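Local coordinates for protein alpha-1,3-glucanase (Paenibacillus glycanilyticus, PDB 6K0P) that hydrolyses alpha-1,3-glucan as a family 87 glycoside hydrolase, here as a catalytic domain with nigerose and calcium bound, at residues A46-G51 with T131-Y136; V81-T86 with Y109-P114. The protein carries 1 engineered substitution. One frame throughout, in Å; residues are numbered along the deposited sequence. Where two conformers were deposited one is given.

Contact 1: A46-G51 with T131-Y136; sequences AGEASG and TAYWLY. With CA (calcium ion), chain J.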
ATOM      1  N   ALA A  46       7.864 -12.490  12.053  1.00  9.06           N
ATOM      2  CA  ALA A  46       7.127 -11.535  12.875  1.00 10.19           C
ATOM      3  C   ALA A  46       7.233 -10.137  12.291  1.00  9.23           C
ATOM      4  O   ALA A  46       6.216  -9.455  12.093  1.00 10.53           O
ATOM      5  CB  ALA A  46       7.654 -11.538  14.315  1.00 10.39           C
ATOM      6  N   GLY A  47       8.461  -9.713  11.984  1.00  9.91           N
ATOM      7  CA  GLY A  47       8.676  -8.352  11.515  1.00 11.53           C
ATOM      8  C   GLY A  47       7.889  -8.000  10.270  1.00 11.00           C
ATOM      9  O   GLY A  47       7.530  -6.837  10.077  1.00 10.53           O
ATOM     10  N   GLU A  48       7.607  -8.984   9.419  1.00  9.14           N
ATOM     11  CA  GLU A  48       6.882  -8.742   8.175  1.00  9.42           C
ATOM     12  C   GLU A  48       5.385  -8.983   8.286  1.00 10.25           C
ATOM     13  O   GLU A  48       4.667  -8.774   7.304  1.00  9.22           O
ATOM     14  CB  GLU A  48       7.460  -9.584   7.034  1.00 10.21           C
ATOM     15  CG  GLU A  48       8.879  -9.174   6.644  1.00 10.26           C
ATOM     16  CD  GLU A  48       9.262  -9.632   5.254  1.00  9.56           C
ATOM     17  OE1 GLU A  48       8.412 -10.225   4.559  1.00 10.01           O
ATOM     18  OE2 GLU A  48      10.421  -9.386   4.848  1.00 10.84           O
ATOM     19  N   ALA A  49       4.905  -9.432   9.436  1.00  9.12           N
ATOM     20  CA  ALA A  49       3.490  -9.708   9.612  1.00  9.91           C
ATOM     21  C   ALA A  49       2.715  -8.431   9.927  1.00  9.07           C
ATOM     22  O   ALA A  49       3.246  -7.469  10.489  1.00  9.55           O
ATOM     23  CB  ALA A  49       3.290 -10.698  10.766  1.00 12.00           C
ATOM     24  N   SER A  50       1.444  -8.422   9.527  1.00  8.95           N
ATOM     25  CA  SER A  50       0.512  -7.421  10.027  1.00  9.46           C
ATOM     26  C   SER A  50       0.453  -7.496  11.551  1.00  9.35           C
ATOM     27  O   SER A  50       0.334  -8.579  12.128  1.00 10.23           O
ATOM     28  CB  SER A  50      -0.867  -7.701   9.432  1.00 10.41           C
ATOM     29  OG  SER A  50      -1.785  -6.658   9.733  1.00 10.82           O
ATOM     30  N   GLY A  51       0.559  -6.343  12.205  1.00  8.79           N
ATOM     31  CA  GLY A  51       0.640  -6.339  13.652  1.00 10.47           C
ATOM     32  C   GLY A  51       1.961  -6.823  14.198  1.00  9.31           C
ATOM     33  O   GLY A  51       2.094  -6.958  15.418  1.00 11.79           O
ATOM     34  N   THR A 131      19.457 -13.241   1.739  1.00 14.90           N
ATOM     35  CA  THR A 131      18.383 -13.401   2.706  1.00 15.49           C
ATOM     36  C   THR A 131      17.047 -13.262   1.982  1.00 11.57           C
ATOM     37  O   THR A 131      16.911 -12.451   1.061  1.00 13.25           O
ATOM     38  CB  THR A 131      18.509 -12.319   3.787  1.00 15.96           C
ATOM     39  OG1 THR A 131      19.732 -12.507   4.506  1.00 21.95           O
ATOM     40  CG2 THR A 131      17.333 -12.359   4.768  1.00 19.99           C
ATOM     41  N   ALA A 132      16.064 -14.054   2.409  1.00 12.64           N
ATOM     42  CA  ALA A 132      14.704 -13.949   1.885  1.00 11.92           C
ATOM     43  C   ALA A 132      13.933 -12.853   2.611  1.00 12.11           C
ATOM     44  O   ALA A 132      13.947 -12.782   3.846  1.00 13.49           O
ATOM     45  CB  ALA A 132      13.969 -15.273   2.076  1.00 15.62           C
ATOM     46  N   TYR A 133      13.234 -12.023   1.838  1.00 10.14           N
ATOM     47  CA  TYR A 133      12.344 -10.982   2.331  1.00  9.59           C
ATOM     48  C   TYR A 133      11.000 -11.165   1.646  1.00 10.43           C
ATOM     49  O   TYR A 133      10.848 -12.002   0.752  1.00 10.78           O
ATOM     50  CB  TYR A 133      12.901  -9.591   1.991  1.00 11.40           C
ATOM     51  CG  TYR A 133      14.261  -9.313   2.590  1.00 12.88           C
ATOM     52  CD1 TYR A 133      15.427  -9.671   1.920  1.00 12.59           C
ATOM     53  CD2 TYR A 133      14.378  -8.695   3.828  1.00 10.72           C
ATOM     54  CE1 TYR A 133      16.681  -9.410   2.479  1.00 14.30           C
ATOM     55  CE2 TYR A 133      15.627  -8.437   4.397  1.00 13.53           C
ATOM     56  CZ  TYR A 133      16.762  -8.794   3.711  1.00 14.29           C
ATOM     57  OH  TYR A 133      17.997  -8.540   4.273  1.00 14.56           O
ATOM     58  N   TRP A 134      10.018 -10.357   2.043  1.00  9.59           N
ATOM     59  CA  TRP A 134       8.691 -10.376   1.416  1.00 10.81           C
ATOM     60  C   TRP A 134       8.082 -11.780   1.488  1.00 10.34           C
ATOM     61  O   TRP A 134       7.745 -12.407   0.477  1.00 10.21           O
ATOM     62  CB  TRP A 134       8.730  -9.850  -0.026  1.00 11.20           C
ATOM     63  CG  TRP A 134       9.125  -8.411  -0.172  1.00  9.18           C
ATOM     64  CD1 TRP A 134       9.764  -7.614   0.751  1.00  9.69           C
ATOM     65  CD2 TRP A 134       8.888  -7.589  -1.317  1.00 10.62           C
ATOM     66  NE1 TRP A 134       9.954  -6.348   0.220  1.00 10.49           N
ATOM     67  CE2 TRP A 134       9.420  -6.315  -1.044  1.00  8.63           C
ATOM     68  CE3 TRP A 134       8.289  -7.819  -2.560  1.00 10.33           C
ATOM     69  CZ2 TRP A 134       9.359  -5.268  -1.963  1.00  9.24           C
ATOM     70  CZ3 TRP A 134       8.218  -6.778  -3.468  1.00 10.77           C
ATOM     71  CH2 TRP A 134       8.748  -5.516  -3.161  1.00  8.69           C
ATOM     72  N   LEU A 135       7.948 -12.256   2.722  1.00  9.78           N
ATOM     73  CA  LEU A 135       7.698 -13.662   3.007  1.00  9.37           C
ATOM     74  C   LEU A 135       6.225 -14.038   2.969  1.00  9.74           C
ATOM     75  O   LEU A 135       5.916 -15.222   2.809  1.00 11.02           O
ATOM     76  CB  LEU A 135       8.244 -13.997   4.397  1.00 11.79           C
ATOM     77  CG  LEU A 135       9.712 -13.639   4.631  1.00 10.16           C
ATOM     78  CD1 LEU A 135      10.036 -13.727   6.118  1.00 11.18           C
ATOM     79  CD2 LEU A 135      10.600 -14.585   3.840  1.00 13.69           C
ATOM     80  N   TYR A 136       5.323 -13.071   3.125  1.00 10.23           N
ATOM     81  CA  TYR A 136       3.893 -13.340   3.220  1.00  9.46           C
ATOM     82  C   TYR A 136       3.210 -13.254   1.860  1.00  9.58           C
ATOM     83  O   TYR A 136       3.645 -12.528   0.964  1.00 11.62           O
ATOM     84  CB  TYR A 136       3.229 -12.379   4.221  1.00  9.72           C
ATOM     85  CG  TYR A 136       3.515 -12.810   5.636  1.00  8.77           C
ATOM     86  CD1 TYR A 136       2.703 -13.743   6.263  1.00 10.08           C
ATOM     87  CD2 TYR A 136       4.633 -12.347   6.320  1.00  8.88           C
ATOM     88  CE1 TYR A 136       2.984 -14.203   7.540  1.00  9.42           C
ATOM     89  CE2 TYR A 136       4.912 -12.790   7.611  1.00 10.12           C
ATOM     90  CZ  TYR A 136       4.082 -13.716   8.210  1.00 10.57           C
ATOM     91  OH  TYR A 136       4.343 -14.174   9.484  1.00 11.25           O
TER
HETATM   92 CA    CA J2006      -0.900 -10.593  12.345  1.00  9.69          CA
HETATM   93  O   HOH W   1       5.880  -9.828   3.699  1.00 10.87           O
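Glu48 crosses from the loop 46-51 to the backbone of 131-136, and its carboxylate accepts hydrogen bonds from two successive backbone amides just past strand 131-133, in the N-terminal domain, of the galactose-binding-like clan, consistent with an antiparallel beta-sandwich. Glu48 CB lies 4.0 Å from Tyr136 CD2. CG stands anti to the carbonyl carbon (chi1 -67°), and from there the chain runs out extended to CD, which lies beside the amide of Trp134. Glu48 OE1 accepts from Leu135 N at 2.8 Å, nearly straight (165°), met on its syn side a little out of the carboxylate plane, while Leu135 CG packs against the same oxygen. Glu48 OE2 takes Trp134 N at 3.0 Å with its syn lone pair, lies at the edge of the Tyr133 ring, and also accepts from Gly43 N. A water donates to Glu48 OE1 as well, so both oxygens of this buried group have more than one partner. An alanine here would probably leave the amides of Trp134, Leu135 and Gly43 without this acceptor and open a gap where the carboxylate sat. Glu48 is the third residue of a type I turn, closed by Ala49 N to Ala46 O, 3.0 Å. One residue after Ala49, Ser50 O binds the calcium ion at 2.4 Å, a site it shares with Glu23, Glu25, Ser53 and Asp168. Tyr136 OH bonds to Tyr45 O and Ser54 OG, and Ala49 CB rests 4.0 Å from Tyr136 CZ.

Contact 2: V81-T86 with Y109-P114; sequences VAENTT and YLYATP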
ATOM      1  N   VAL A  81       4.345 -19.642   3.839  1.00  9.43           N
ATOM      2  CA  VAL A  81       4.709 -21.053   3.738  1.00 10.00           C
ATOM      3  C   VAL A  81       6.139 -21.136   3.227  1.00 11.55           C
ATOM      4  O   VAL A  81       6.756 -20.113   2.910  1.00 11.99           O
ATOM      5  CB  VAL A  81       3.730 -21.838   2.839  1.00 10.33           C
ATOM      6  CG1 VAL A  81       2.339 -21.819   3.457  1.00 12.31           C
ATOM      7  CG2 VAL A  81       3.695 -21.278   1.414  1.00 10.61           C
ATOM      8  N   ALA A  82       6.672 -22.354   3.156  1.00 11.94           N
ATOM      9  CA  ALA A  82       8.049 -22.548   2.724  1.00 13.34           C
ATOM     10  C   ALA A  82       8.248 -22.063   1.293  1.00 13.18           C
ATOM     11  O   ALA A  82       7.334 -22.088   0.469  1.00 12.85           O
ATOM     12  CB  ALA A  82       8.398 -24.033   2.791  1.00 15.23           C
ATOM     13  N   GLU A  83       9.471 -21.631   1.000  1.00 13.82           N
ATOM     14  CA  GLU A  83       9.831 -21.293  -0.372  1.00 13.81           C
ATOM     15  C   GLU A  83       9.577 -22.473  -1.308  1.00 14.85           C
ATOM     16  O   GLU A  83       9.709 -23.638  -0.921  1.00 16.95           O
ATOM     17  CB  GLU A  83      11.311 -20.881  -0.417  1.00 16.89           C
ATOM     18  CG  GLU A  83      11.949 -20.778  -1.810  1.00 27.01           C
ATOM     19  CD  GLU A  83      11.378 -19.657  -2.679  1.00 28.73           C
ATOM     20  OE1 GLU A  83      10.154 -19.666  -2.961  1.00 26.38           O
ATOM     21  OE2 GLU A  83      12.169 -18.773  -3.102  1.00 28.58           O
ATOM     22  N   ASN A  84       9.161 -22.152  -2.536  1.00 16.11           N
ATOM     23  CA  ASN A  84       8.955 -23.135  -3.602  0.56 18.23           C
ATOM     24  C   ASN A  84       7.980 -24.236  -3.190  1.00 17.34           C
ATOM     25  O   ASN A  84       8.217 -25.428  -3.405  1.00 20.18           O
ATOM     26  CB  ASN A  84      10.277 -23.715  -4.110  0.56 20.87           C
ATOM     27  CG  ASN A  84      10.128 -24.412  -5.447  0.56 23.20           C
ATOM     28  OD1 ASN A  84       9.320 -24.008  -6.286  0.56 30.68           O
ATOM     29  ND2 ASN A  84      10.906 -25.467  -5.652  0.56 30.28           N
ATOM     30  N   THR A  85       6.861 -23.836  -2.595  1.00 15.08           N
ATOM     31  CA  THR A  85       5.866 -24.816  -2.184  0.98 15.79           C
ATOM     32  C   THR A  85       4.465 -24.322  -2.493  1.00 13.34           C
ATOM     33  O   THR A  85       4.193 -23.114  -2.536  1.00 14.64           O
ATOM     34  CB  THR A  85       5.922 -25.198  -0.693  0.98 20.83           C
ATOM     35  OG1 THR A  85       5.450 -24.111   0.097  0.98 24.34           O
ATOM     36  CG2 THR A  85       7.325 -25.558  -0.257  0.98 17.82           C
ATOM     37  N   THR A  86       3.587 -25.288  -2.710  1.00 13.73           N
ATOM     38  CA  THR A  86       2.151 -25.069  -2.774  0.80 13.29           C
ATOM     39  C   THR A  86       1.485 -26.152  -1.942  1.00 14.11           C
ATOM     40  O   THR A  86       2.053 -27.223  -1.698  1.00 17.45           O
ATOM     41  CB  THR A  86       1.608 -25.158  -4.206  0.80 14.79           C
ATOM     42  OG1 THR A  86       1.745 -26.509  -4.676  0.80 16.70           O
ATOM     43  CG2 THR A  86       2.351 -24.206  -5.134  0.80 17.68           C
ATOM     44  N   TYR A 109       8.883 -14.355  -1.306  1.00 10.15           N
ATOM     45  CA  TYR A 109      10.315 -14.638  -1.222  1.00 10.28           C
ATOM     46  C   TYR A 109      11.113 -13.865  -2.267  1.00 12.23           C
ATOM     47  O   TYR A 109      11.348 -14.355  -3.379  1.00 13.72           O
ATOM     48  CB  TYR A 109      10.612 -16.146  -1.252  1.00 13.38           C
ATOM     49  CG  TYR A 109      10.168 -16.859   0.009  1.00 11.47           C
ATOM     50  CD1 TYR A 109       8.831 -17.186   0.212  1.00 11.25           C
ATOM     51  CD2 TYR A 109      11.084 -17.199   0.997  1.00 13.27           C
ATOM     52  CE1 TYR A 109       8.417 -17.821   1.363  1.00 12.62           C
ATOM     53  CE2 TYR A 109      10.677 -17.837   2.150  1.00 12.37           C
ATOM     54  CZ  TYR A 109       9.347 -18.151   2.323  1.00 12.19           C
ATOM     55  OH  TYR A 109       8.931 -18.789   3.467  1.00 13.14           O
ATOM     56  N   LEU A 110      11.522 -12.650  -1.910  1.00 11.36           N
ATOM     57  CA  LEU A 110      12.359 -11.803  -2.748  1.00 10.96           C
ATOM     58  C   LEU A 110      13.675 -11.606  -2.006  1.00 12.84           C
ATOM     59  O   LEU A 110      13.679 -11.389  -0.791  1.00 12.99           O
ATOM     60  CB  LEU A 110      11.662 -10.453  -3.014  1.00 11.38           C
ATOM     61  CG  LEU A 110      10.552 -10.396  -4.079  1.00 11.95           C
ATOM     62  CD1 LEU A 110      11.124 -10.694  -5.462  1.00 14.85           C
ATOM     63  CD2 LEU A 110       9.372 -11.331  -3.779  1.00 13.63           C
ATOM     64  N   TYR A 111      14.794 -11.690  -2.727  1.00 11.81           N
ATOM     65  CA  TYR A 111      16.097 -11.885  -2.098  1.00 11.83           C
ATOM     66  C   TYR A 111      16.963 -10.633  -2.170  1.00 11.39           C
ATOM     67  O   TYR A 111      16.964  -9.913  -3.174  1.00 13.31           O
ATOM     68  CB  TYR A 111      16.815 -13.099  -2.707  1.00 12.10           C
ATOM     69  CG  TYR A 111      16.089 -14.383  -2.383  1.00 13.15           C
ATOM     70  CD1 TYR A 111      15.052 -14.826  -3.182  1.00 14.91           C
ATOM     71  CD2 TYR A 111      16.413 -15.129  -1.252  1.00 16.83           C
ATOM     72  CE1 TYR A 111      14.354 -15.976  -2.880  1.00 17.14           C
ATOM     73  CE2 TYR A 111      15.719 -16.294  -0.943  1.00 16.55           C
ATOM     74  CZ  TYR A 111      14.688 -16.706  -1.766  1.00 17.97           C
ATOM     75  OH  TYR A 111      13.980 -17.855  -1.487  1.00 21.23           O
ATOM     76  N   ALA A 112      17.693 -10.384  -1.086  1.00 12.40           N
ATOM     77  CA  ALA A 112      18.630  -9.271  -0.986  1.00 13.05           C
ATOM     78  C   ALA A 112      19.591  -9.584   0.155  1.00 15.04           C
ATOM     79  O   ALA A 112      19.676 -10.726   0.619  1.00 14.68           O
ATOM     80  CB  ALA A 112      17.888  -7.946  -0.768  1.00 14.26           C
ATOM     81  N   THR A 113      20.316  -8.572   0.613  1.00 13.90           N
ATOM     82  CA  THR A 113      21.140  -8.667   1.809  1.00 14.91           C
ATOM     83  C   THR A 113      20.904  -7.416   2.635  1.00 14.78           C
ATOM     84  O   THR A 113      20.375  -6.423   2.125  1.00 15.72           O
ATOM     85  CB  THR A 113      22.634  -8.766   1.463  1.00 17.04           C
ATOM     86  OG1 THR A 113      23.106  -7.485   1.034  1.00 15.99           O
ATOM     87  CG2 THR A 113      22.888  -9.807   0.372  1.00 18.32           C
ATOM     88  N   PRO A 114      21.277  -7.427   3.920  1.00 16.19           N
ATOM     89  CA  PRO A 114      21.043  -6.231   4.748  1.00 16.61           C
ATOM     90  C   PRO A 114      21.650  -4.952   4.193  1.00 19.81           C
ATOM     91  O   PRO A 114      21.111  -3.868   4.448  1.00 18.29           O
ATOM     92  CB  PRO A 114      21.659  -6.624   6.095  1.00 19.56           C
ATOM     93  CG  PRO A 114      21.461  -8.102   6.146  1.00 20.73           C
ATOM     94  CD  PRO A 114      21.717  -8.571   4.739  1.00 17.27           C
TER
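Val81 offers its carbonyl to Tyr109: the phenol OH of Tyr109 donates to Val81 O at 2.6 Å, tilted from the carbonyl plane, and the oxygen sits at the edge of the ring. The same hydroxyl also bonds to Tyr45 OH. Next along, Ala82 brings its CA to within 3.9 Å of Tyr109 OH, and its own carbonyl oxygen accepts from Ser105 OG. Glu83 does most of the rest. Its backbone N lies over one face of the Tyr109 ring, and on that face Glu83 CB makes a CH-pi contact, 4.0 Å from the ring centroid and offset toward the rim. CG is anti to the backbone N (chi1 167°), and the chain bends at chi2; the Glu83 and Tyr109 side chains run past each other in opposite directions, with carboxylate and ring planes 29° apart. Glu83 OE2 meets Tyr111 tip to tip, accepting from Tyr111 OH at 2.6 Å on the anti side, 35° out of the carboxylate plane. The loop 81-86 joins strand 72-80 of the six-stranded sheet to strand 86-93 of the four-stranded one, a connection between sheets that fits the antiparallel beta-sandwich expected of this galactose-binding-like domain.

Contacts 1 and 2 lie about 10 Å apart, centre to centre, and share the small antiparallel sheet of strands 110-112 and 131-133. Tyr133 N lies 2.7 Å from Leu110 O and Thr131 N 2.8 Å from Ala112 O, both probable hydrogen bonds. The loop 46-51 meets its partner just past the end of 131-133, and 81-86 meets its own at and around 110-112. In sequence, contact 2 is nested inside the loop that contact 1 closes. Tyr45 joins them too, its carbonyl serving Tyr136 and its hydroxyl Tyr109. Bound glucose units lie about 10 Å from the Trp134 side chain and about 9 Å from that of Val81; neither contact contains a glycan-pocket residue, so both are structural surroundings.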